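Local coordinates for protein EreC (Klebsiella pneumoniae, PDB 6XCQ) that probably hydrolyses the lactone ring of erythromycin and related macrolides, an esterase activity that gives bacteria resistance to these antibiotics, at residues A69-L82 and A342-Q354. The protein carries 1 engineered substitution. Sequence-based numbering, arbitrary orientation.
Sequences AHFVAEFSLARASL and AFTHLGSTVPEMQ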
ATOM      1  N   ALA A  69      -8.050   0.396   9.411  1.00 16.92           N
ATOM      2  CA  ALA A  69      -7.189   1.356  10.081  1.00 16.43           C
ATOM      3  C   ALA A  69      -5.792   0.777  10.121  1.00 15.68           C
ATOM      4  O   ALA A  69      -5.622  -0.440  10.234  1.00 17.46           O
ATOM      5  CB  ALA A  69      -7.685   1.672  11.501  1.00 12.22           C
ATOM      6  N   HIS A  70      -4.797   1.642   9.993  1.00 15.33           N
ATOM      7  CA  HIS A  70      -3.428   1.173  10.109  1.00 15.82           C
ATOM      8  C   HIS A  70      -3.135   0.780  11.554  1.00 17.94           C
ATOM      9  O   HIS A  70      -3.813   1.221  12.492  1.00 13.97           O
ATOM     10  CB  HIS A  70      -2.443   2.262   9.661  1.00 20.13           C
ATOM     11  CG  HIS A  70      -2.457   2.542   8.185  1.00 17.07           C
ATOM     12  ND1 HIS A  70      -2.444   1.546   7.233  1.00 20.82           N
ATOM     13  CD2 HIS A  70      -2.451   3.713   7.502  1.00 20.67           C
ATOM     14  CE1 HIS A  70      -2.433   2.088   6.028  1.00 23.47           C
ATOM     15  NE2 HIS A  70      -2.428   3.402   6.164  1.00 19.25           N
ATOM     16  N   PHE A  71      -2.123  -0.081  11.723  1.00 12.22           N
ATOM     17  CA  PHE A  71      -1.497  -0.345  13.025  1.00 16.07           C
ATOM     18  C   PHE A  71      -2.387  -1.159  13.962  1.00 19.74           C
ATOM     19  O   PHE A  71      -2.285  -1.025  15.185  1.00 15.05           O
ATOM     20  CB  PHE A  71      -1.070   0.958  13.709  1.00 16.25           C
ATOM     21  CG  PHE A  71      -0.316   1.902  12.795  1.00 17.81           C
ATOM     22  CD1 PHE A  71       0.845   1.488  12.163  1.00 15.39           C
ATOM     23  CD2 PHE A  71      -0.777   3.184  12.561  1.00 15.54           C
ATOM     24  CE1 PHE A  71       1.554   2.351  11.320  1.00 18.91           C
ATOM     25  CE2 PHE A  71      -0.081   4.050  11.710  1.00 16.26           C
ATOM     26  CZ  PHE A  71       1.084   3.626  11.093  1.00 14.49           C
ATOM     27  N   VAL A  72      -3.222  -2.039  13.415  1.00 14.57           N
ATOM     28  CA  VAL A  72      -4.174  -2.830  14.196  1.00 15.67           C
ATOM     29  C   VAL A  72      -3.703  -4.277  14.232  1.00 16.25           C
ATOM     30  O   VAL A  72      -3.434  -4.873  13.183  1.00 18.43           O
ATOM     31  CB  VAL A  72      -5.591  -2.737  13.607  1.00 17.55           C
ATOM     32  CG1 VAL A  72      -6.512  -3.701  14.312  1.00 13.60           C
ATOM     33  CG2 VAL A  72      -6.130  -1.307  13.678  1.00 14.79           C
ATOM     34  N   ALA A  73      -3.627  -4.852  15.440  1.00 16.55           N
ATOM     35  CA  ALA A  73      -3.124  -6.217  15.595  1.00 17.31           C
ATOM     36  C   ALA A  73      -4.030  -7.224  14.901  1.00 13.69           C
ATOM     37  O   ALA A  73      -3.551  -8.136  14.216  1.00 13.31           O
ATOM     38  CB  ALA A  73      -2.996  -6.567  17.081  1.00 17.43           C
ATOM     39  N   GLU A  74      -5.353  -7.090  15.088  1.00 11.31           N
ATOM     40  CA  GLU A  74      -6.284  -8.043  14.488  1.00 13.07           C
ATOM     41  C   GLU A  74      -6.228  -8.014  12.968  1.00 14.90           C
ATOM     42  O   GLU A  74      -6.441  -9.045  12.322  1.00 14.09           O
ATOM     43  CB  GLU A  74      -7.718  -7.754  14.954  1.00 16.35           C
ATOM     44  CG  GLU A  74      -7.991  -8.094  16.418  1.00 14.60           C
ATOM     45  CD  GLU A  74      -7.621  -6.968  17.364  1.00 22.98           C
ATOM     46  OE1 GLU A  74      -7.020  -5.964  16.917  1.00 19.93           O
ATOM     47  OE2 GLU A  74      -7.938  -7.078  18.563  1.00 22.58           O
ATOM     48  N   PHE A  75      -5.947  -6.852  12.371  1.00 15.06           N
ATOM     49  CA  PHE A  75      -5.891  -6.817  10.919  1.00 18.47           C
ATOM     50  C   PHE A  75      -4.641  -7.520  10.402  1.00 17.38           C
ATOM     51  O   PHE A  75      -4.702  -8.171   9.359  1.00 13.10           O
ATOM     52  CB  PHE A  75      -5.992  -5.372  10.413  1.00 14.08           C
ATOM     53  CG  PHE A  75      -7.370  -4.763  10.598  1.00 13.77           C
ATOM     54  CD1 PHE A  75      -8.500  -5.561  10.593  1.00 16.50           C
ATOM     55  CD2 PHE A  75      -7.526  -3.402  10.787  1.00 14.55           C
ATOM     56  CE1 PHE A  75      -9.765  -5.008  10.756  1.00 15.93           C
ATOM     57  CE2 PHE A  75      -8.784  -2.842  10.961  1.00 17.74           C
ATOM     58  CZ  PHE A  75      -9.902  -3.646  10.936  1.00 19.13           C
ATOM     59  N   SER A  76      -3.518  -7.459  11.134  1.00 13.83           N
ATOM     60  CA  SER A  76      -2.358  -8.246  10.713  1.00 16.35           C
ATOM     61  C   SER A  76      -2.642  -9.738  10.818  1.00 13.44           C
ATOM     62  O   SER A  76      -2.279 -10.505   9.918  1.00 15.91           O
ATOM     63  CB  SER A  76      -1.116  -7.874  11.526  1.00 17.48           C
ATOM     64  OG  SER A  76      -0.717  -6.550  11.239  1.00 29.81           O
ATOM     65  N   LEU A  77      -3.310 -10.159  11.892  1.00 16.01           N
ATOM     66  CA  LEU A  77      -3.670 -11.565  12.033  1.00 17.53           C
ATOM     67  C   LEU A  77      -4.543 -12.035  10.873  1.00 16.04           C
ATOM     68  O   LEU A  77      -4.282 -13.088  10.275  1.00 18.29           O
ATOM     69  CB  LEU A  77      -4.386 -11.794  13.367  1.00 14.86           C
ATOM     70  CG  LEU A  77      -3.452 -11.920  14.566  1.00 17.68           C
ATOM     71  CD1 LEU A  77      -4.249 -11.931  15.876  1.00 15.35           C
ATOM     72  CD2 LEU A  77      -2.574 -13.174  14.441  1.00 22.22           C
ATOM     73  N   ALA A  78      -5.599 -11.276  10.557  1.00 11.51           N
ATOM     74  CA  ALA A  78      -6.493 -11.675   9.471  1.00 18.15           C
ATOM     75  C   ALA A  78      -5.769 -11.673   8.134  1.00 14.91           C
ATOM     76  O   ALA A  78      -6.047 -12.515   7.277  1.00 14.97           O
ATOM     77  CB  ALA A  78      -7.718 -10.758   9.403  1.00 18.05           C
ATOM     78  N   ARG A  79      -4.849 -10.726   7.929  1.00 11.33           N
ATOM     79  CA  ARG A  79      -4.087 -10.714   6.681  1.00 17.03           C
ATOM     80  C   ARG A  79      -3.245 -11.972   6.544  1.00 16.31           C
ATOM     81  O   ARG A  79      -3.199 -12.580   5.471  1.00 16.10           O
ATOM     82  CB  ARG A  79      -3.195  -9.478   6.605  1.00 14.89           C
ATOM     83  CG  ARG A  79      -3.939  -8.228   6.236  1.00 15.01           C
ATOM     84  CD  ARG A  79      -3.025  -7.032   6.237  1.00 17.01           C
ATOM     85  NE  ARG A  79      -3.598  -5.972   5.422  1.00 18.70           N
ATOM     86  CZ  ARG A  79      -3.038  -4.786   5.234  1.00 21.85           C
ATOM     87  NH1 ARG A  79      -1.879  -4.498   5.816  1.00 14.57           N
ATOM     88  NH2 ARG A  79      -3.643  -3.889   4.464  1.00 12.58           N
ATOM     89  N   ALA A  80      -2.576 -12.382   7.625  1.00 15.58           N
ATOM     90  CA  ALA A  80      -1.765 -13.592   7.561  1.00 18.87           C
ATOM     91  C   ALA A  80      -2.623 -14.802   7.220  1.00 18.35           C
ATOM     92  O   ALA A  80      -2.226 -15.646   6.405  1.00 17.75           O
ATOM     93  CB  ALA A  80      -1.028 -13.805   8.881  1.00 12.89           C
ATOM     94  N   SER A  81      -3.814 -14.897   7.819  1.00 11.96           N
ATOM     95  CA  SER A  81      -4.690 -16.025   7.507  1.00 19.09           C
ATOM     96  C   SER A  81      -5.113 -16.016   6.041  1.00 18.17           C
ATOM     97  O   SER A  81      -5.126 -17.057   5.380  1.00 17.39           O
ATOM     98  CB  SER A  81      -5.921 -16.003   8.417  1.00 14.55           C
ATOM     99  OG  SER A  81      -5.551 -16.359   9.742  1.00 23.04           O
ATOM    100  N   LEU A  82      -5.491 -14.852   5.519  1.00 18.11           N
ATOM    101  CA  LEU A  82      -5.961 -14.815   4.145  1.00 17.26           C
ATOM    102  C   LEU A  82      -4.806 -14.969   3.157  1.00 15.45           C
ATOM    103  O   LEU A  82      -5.013 -15.452   2.043  1.00 14.18           O
ATOM    104  CB  LEU A  82      -6.734 -13.525   3.905  1.00 11.83           C
ATOM    105  CG  LEU A  82      -8.149 -13.644   4.478  1.00 25.97           C
ATOM    106  CD1 LEU A  82      -8.831 -12.298   4.601  1.00 26.49           C
ATOM    107  CD2 LEU A  82      -8.959 -14.578   3.593  1.00 28.07           C
ATOM    108  N   ALA A 342     -12.233  -5.606   1.775  1.00 12.26           N
ATOM    109  CA  ALA A 342     -12.118  -4.656   2.876  1.00 15.77           C
ATOM    110  C   ALA A 342     -12.109  -5.382   4.219  1.00 13.42           C
ATOM    111  O   ALA A 342     -12.734  -6.431   4.374  1.00 13.02           O
ATOM    112  CB  ALA A 342     -13.268  -3.659   2.855  1.00  9.26           C
ATOM    113  N   PHE A 343     -11.375  -4.822   5.186  1.00 12.68           N
ATOM    114  CA  PHE A 343     -11.351  -5.308   6.567  1.00 12.92           C
ATOM    115  C   PHE A 343     -11.946  -4.230   7.454  1.00 14.34           C
ATOM    116  O   PHE A 343     -11.505  -3.078   7.394  1.00 14.72           O
ATOM    117  CB  PHE A 343      -9.927  -5.587   7.074  1.00 13.00           C
ATOM    118  CG  PHE A 343      -9.277  -6.812   6.527  1.00 11.78           C
ATOM    119  CD1 PHE A 343      -9.620  -7.329   5.282  1.00 17.56           C
ATOM    120  CD2 PHE A 343      -8.252  -7.415   7.237  1.00 19.47           C
ATOM    121  CE1 PHE A 343      -8.967  -8.456   4.766  1.00 17.06           C
ATOM    122  CE2 PHE A 343      -7.602  -8.540   6.731  1.00 21.76           C
ATOM    123  CZ  PHE A 343      -7.967  -9.057   5.497  1.00 21.38           C
ATOM    124  N   THR A 344     -12.902  -4.592   8.308  1.00 11.72           N
ATOM    125  CA  THR A 344     -13.405  -3.635   9.282  1.00 13.01           C
ATOM    126  C   THR A 344     -13.556  -4.344  10.634  1.00 11.71           C
ATOM    127  O   THR A 344     -13.087  -5.469  10.816  1.00 13.49           O
ATOM    128  CB  THR A 344     -14.696  -2.973   8.784  1.00 15.00           C
ATOM    129  OG1 THR A 344     -15.016  -1.879   9.658  1.00 11.82           O
ATOM    130  CG2 THR A 344     -15.852  -3.972   8.731  1.00 15.44           C
ATOM    131  N   HIS A 345     -14.181  -3.674  11.604  1.00 13.21           N
ATOM    132  CA  HIS A 345     -14.176  -4.202  12.966  1.00 15.93           C
ATOM    133  C   HIS A 345     -15.335  -3.630  13.760  1.00 16.71           C
ATOM    134  O   HIS A 345     -15.912  -2.596  13.408  1.00 16.87           O
ATOM    135  CB  HIS A 345     -12.857  -3.876  13.687  1.00 15.38           C
ATOM    136  CG  HIS A 345     -12.707  -2.420  13.990  1.00 16.72           C
ATOM    137  ND1 HIS A 345     -13.137  -1.855  15.176  1.00 12.96           N
ATOM    138  CD2 HIS A 345     -12.216  -1.400  13.241  1.00 11.19           C
ATOM    139  CE1 HIS A 345     -12.900  -0.555  15.152  1.00 14.49           C
ATOM    140  NE2 HIS A 345     -12.345  -0.250  13.985  1.00 16.15           N
ATOM    141  N   LEU A 346     -15.634  -4.299  14.877  1.00 19.66           N
ATOM    142  CA  LEU A 346     -16.727  -3.922  15.766  1.00 15.26           C
ATOM    143  C   LEU A 346     -16.244  -3.316  17.081  1.00 15.39           C
ATOM    144  O   LEU A 346     -17.047  -3.157  18.009  1.00 15.80           O
ATOM    145  CB  LEU A 346     -17.621  -5.137  16.054  1.00 15.26           C
ATOM    146  CG  LEU A 346     -18.209  -5.881  14.860  1.00 15.65           C
ATOM    147  CD1 LEU A 346     -19.188  -6.948  15.336  1.00 19.85           C
ATOM    148  CD2 LEU A 346     -18.915  -4.920  13.902  1.00 16.30           C
ATOM    149  N   GLY A 347     -14.968  -2.950  17.180  1.00 14.18           N
ATOM    150  CA  GLY A 347     -14.449  -2.413  18.423  1.00 14.98           C
ATOM    151  C   GLY A 347     -14.937  -1.004  18.700  1.00 17.03           C
ATOM    152  O   GLY A 347     -15.358  -0.269  17.808  1.00 17.63           O
ATOM    153  N   SER A 348     -14.879  -0.614  19.979  1.00 16.41           N
ATOM    154  CA  SER A 348     -15.324   0.722  20.352  1.00 17.96           C
ATOM    155  C   SER A 348     -14.241   1.761  20.119  1.00 17.19           C
ATOM    156  O   SER A 348     -14.552   2.949  20.010  1.00 20.17           O
ATOM    157  CB  SER A 348     -15.764   0.758  21.824  1.00 21.30           C
ATOM    158  OG  SER A 348     -14.666   0.469  22.671  1.00 29.75           O
ATOM    159  N   THR A 349     -12.988   1.337  20.016  1.00 14.78           N
ATOM    160  CA  THR A 349     -11.870   2.229  19.777  1.00 17.96           C
ATOM    161  C   THR A 349     -11.052   1.708  18.603  1.00 22.00           C
ATOM    162  O   THR A 349     -11.194   0.559  18.169  1.00 17.66           O
ATOM    163  CB  THR A 349     -10.976   2.353  21.018  1.00 22.53           C
ATOM    164  OG1 THR A 349     -10.401   1.074  21.307  1.00 22.66           O
ATOM    165  CG2 THR A 349     -11.780   2.821  22.244  1.00 17.31           C
ATOM    166  N   VAL A 350     -10.166   2.563  18.108  1.00 15.27           N
ATOM    167  CA  VAL A 350      -9.314   2.230  16.971  1.00 16.90           C
ATOM    168  C   VAL A 350      -8.048   3.072  17.087  1.00 18.12           C
ATOM    169  O   VAL A 350      -8.108   4.202  17.604  1.00 19.38           O
ATOM    170  CB  VAL A 350     -10.073   2.466  15.650  1.00 15.12           C
ATOM    171  CG1 VAL A 350     -10.318   3.978  15.392  1.00 16.11           C
ATOM    172  CG2 VAL A 350      -9.387   1.822  14.491  1.00 14.94           C
ATOM    173  N   PRO A 351      -6.883   2.560  16.694  1.00 20.56           N
ATOM    174  CA  PRO A 351      -5.703   3.429  16.618  1.00 20.32           C
ATOM    175  C   PRO A 351      -5.909   4.464  15.530  1.00 18.82           C
ATOM    176  O   PRO A 351      -6.335   4.147  14.417  1.00 25.95           O
ATOM    177  CB  PRO A 351      -4.555   2.468  16.274  1.00 18.06           C
ATOM    178  CG  PRO A 351      -5.100   1.095  16.462  1.00 21.61           C
ATOM    179  CD  PRO A 351      -6.572   1.180  16.278  1.00 17.18           C
ATOM    180  N   GLU A 352      -5.625   5.706  15.858  1.00 18.46           N
ATOM    181  CA  GLU A 352      -5.763   6.795  14.912  1.00 18.81           C
ATOM    182  C   GLU A 352      -4.438   7.539  14.835  1.00 22.33           C
ATOM    183  O   GLU A 352      -3.646   7.526  15.783  1.00 19.61           O
ATOM    184  CB  GLU A 352      -6.906   7.735  15.336  1.00 16.03           C
ATOM    185  CG  GLU A 352      -7.146   8.946  14.414  1.00 18.89           C
ATOM    186  CD  GLU A 352      -7.520   8.555  12.995  1.00 28.64           C
ATOM    187  OE1 GLU A 352      -6.606   8.146  12.239  1.00 20.28           O
ATOM    188  OE2 GLU A 352      -8.724   8.665  12.638  1.00 18.65           O
ATOM    189  N   MET A 353      -4.190   8.169  13.694  1.00 18.75           N
ATOM    190  CA  MET A 353      -3.028   9.025  13.547  1.00 22.00           C
ATOM    191  C   MET A 353      -3.365  10.431  14.017  1.00 26.70           C
ATOM    192  O   MET A 353      -4.365  11.016  13.591  1.00 32.75           O
ATOM    193  CB  MET A 353      -2.550   9.023  12.096  1.00 21.04           C
ATOM    194  CG  MET A 353      -1.933   7.677  11.711  1.00 23.22           C
ATOM    195  SD  MET A 353      -1.603   7.515   9.950  1.00 35.12           S
ATOM    196  CE  MET A 353      -3.262   7.207   9.365  1.00 29.05           C
ATOM    197  N   GLN A 354      -2.547  10.959  14.914  1.00 25.33           N
ATOM    198  CA  GLN A 354      -2.748  12.291  15.466  1.00 25.71           C
ATOM    199  C   GLN A 354      -1.769  13.259  14.811  1.00 27.98           C
ATOM    200  O   GLN A 354      -0.553  13.132  14.992  1.00 28.11           O
ATOM    201  CB  GLN A 354      -2.574  12.271  16.980  1.00 21.15           C
ATOM    202  CG  GLN A 354      -2.856  13.619  17.615  1.00 47.44           C
ATOM    203  CD  GLN A 354      -2.699  13.585  19.108  1.00 48.01           C
ATOM    204  OE1 GLN A 354      -3.674  13.727  19.842  1.00 45.87           O
ATOM    205  NE2 GLN A 354      -1.467  13.378  19.573  1.00 55.11           N
TER
HETATM  206  O   HOH W   1      -4.549   3.893  12.363  1.00 15.98           O
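F75 CD1 lies at the edge of the F343 ring, in its plane, 3.8 Å from F343 CD2, whereas F343 CB comes obliquely to the F75 ring; the two side chains run past each other in opposite directions. F75 CE1 presses on the backbone of the strand, 3.4 Å from T344 O, which sits at the ring edge and near its plane. With F343 CG beside its backbone N (chi1 -74°), the ring reaches the helix, where F343 CE2 meets A78 CB at 3.5 Å and the aliphatic CG of R79, and CZ meets L82 CD1. Further along, H70 CB sits 3.5 Å above one face of F71, toward its rim, while M353 CG comes to that ring's edge and M353 CE to the edge of the H70 imidazole. P351 CD packs on V72 CG2 (3.6 Å), and A69 CB is pressed tightly against V350 CG2. The H70 ring bonds E67 through ND1. Strand 338-345 lies beside strand 62-65 in the mixed sheet; the axis of 73-82 makes 140° with strand segment 342-345, closer to antiparallel than crossed. Strand 349-354 pairs antiparallel with 365-370 in a separate two-stranded sheet. Within these two segments the helix thus meets strand 342-345 mainly through apolar side chains. No direct hydrogen bond crosses; instead one water, donating to H70 O (2.8 Å) and P351 O (2.7 Å), joins the loop before the helix to strand 349-354.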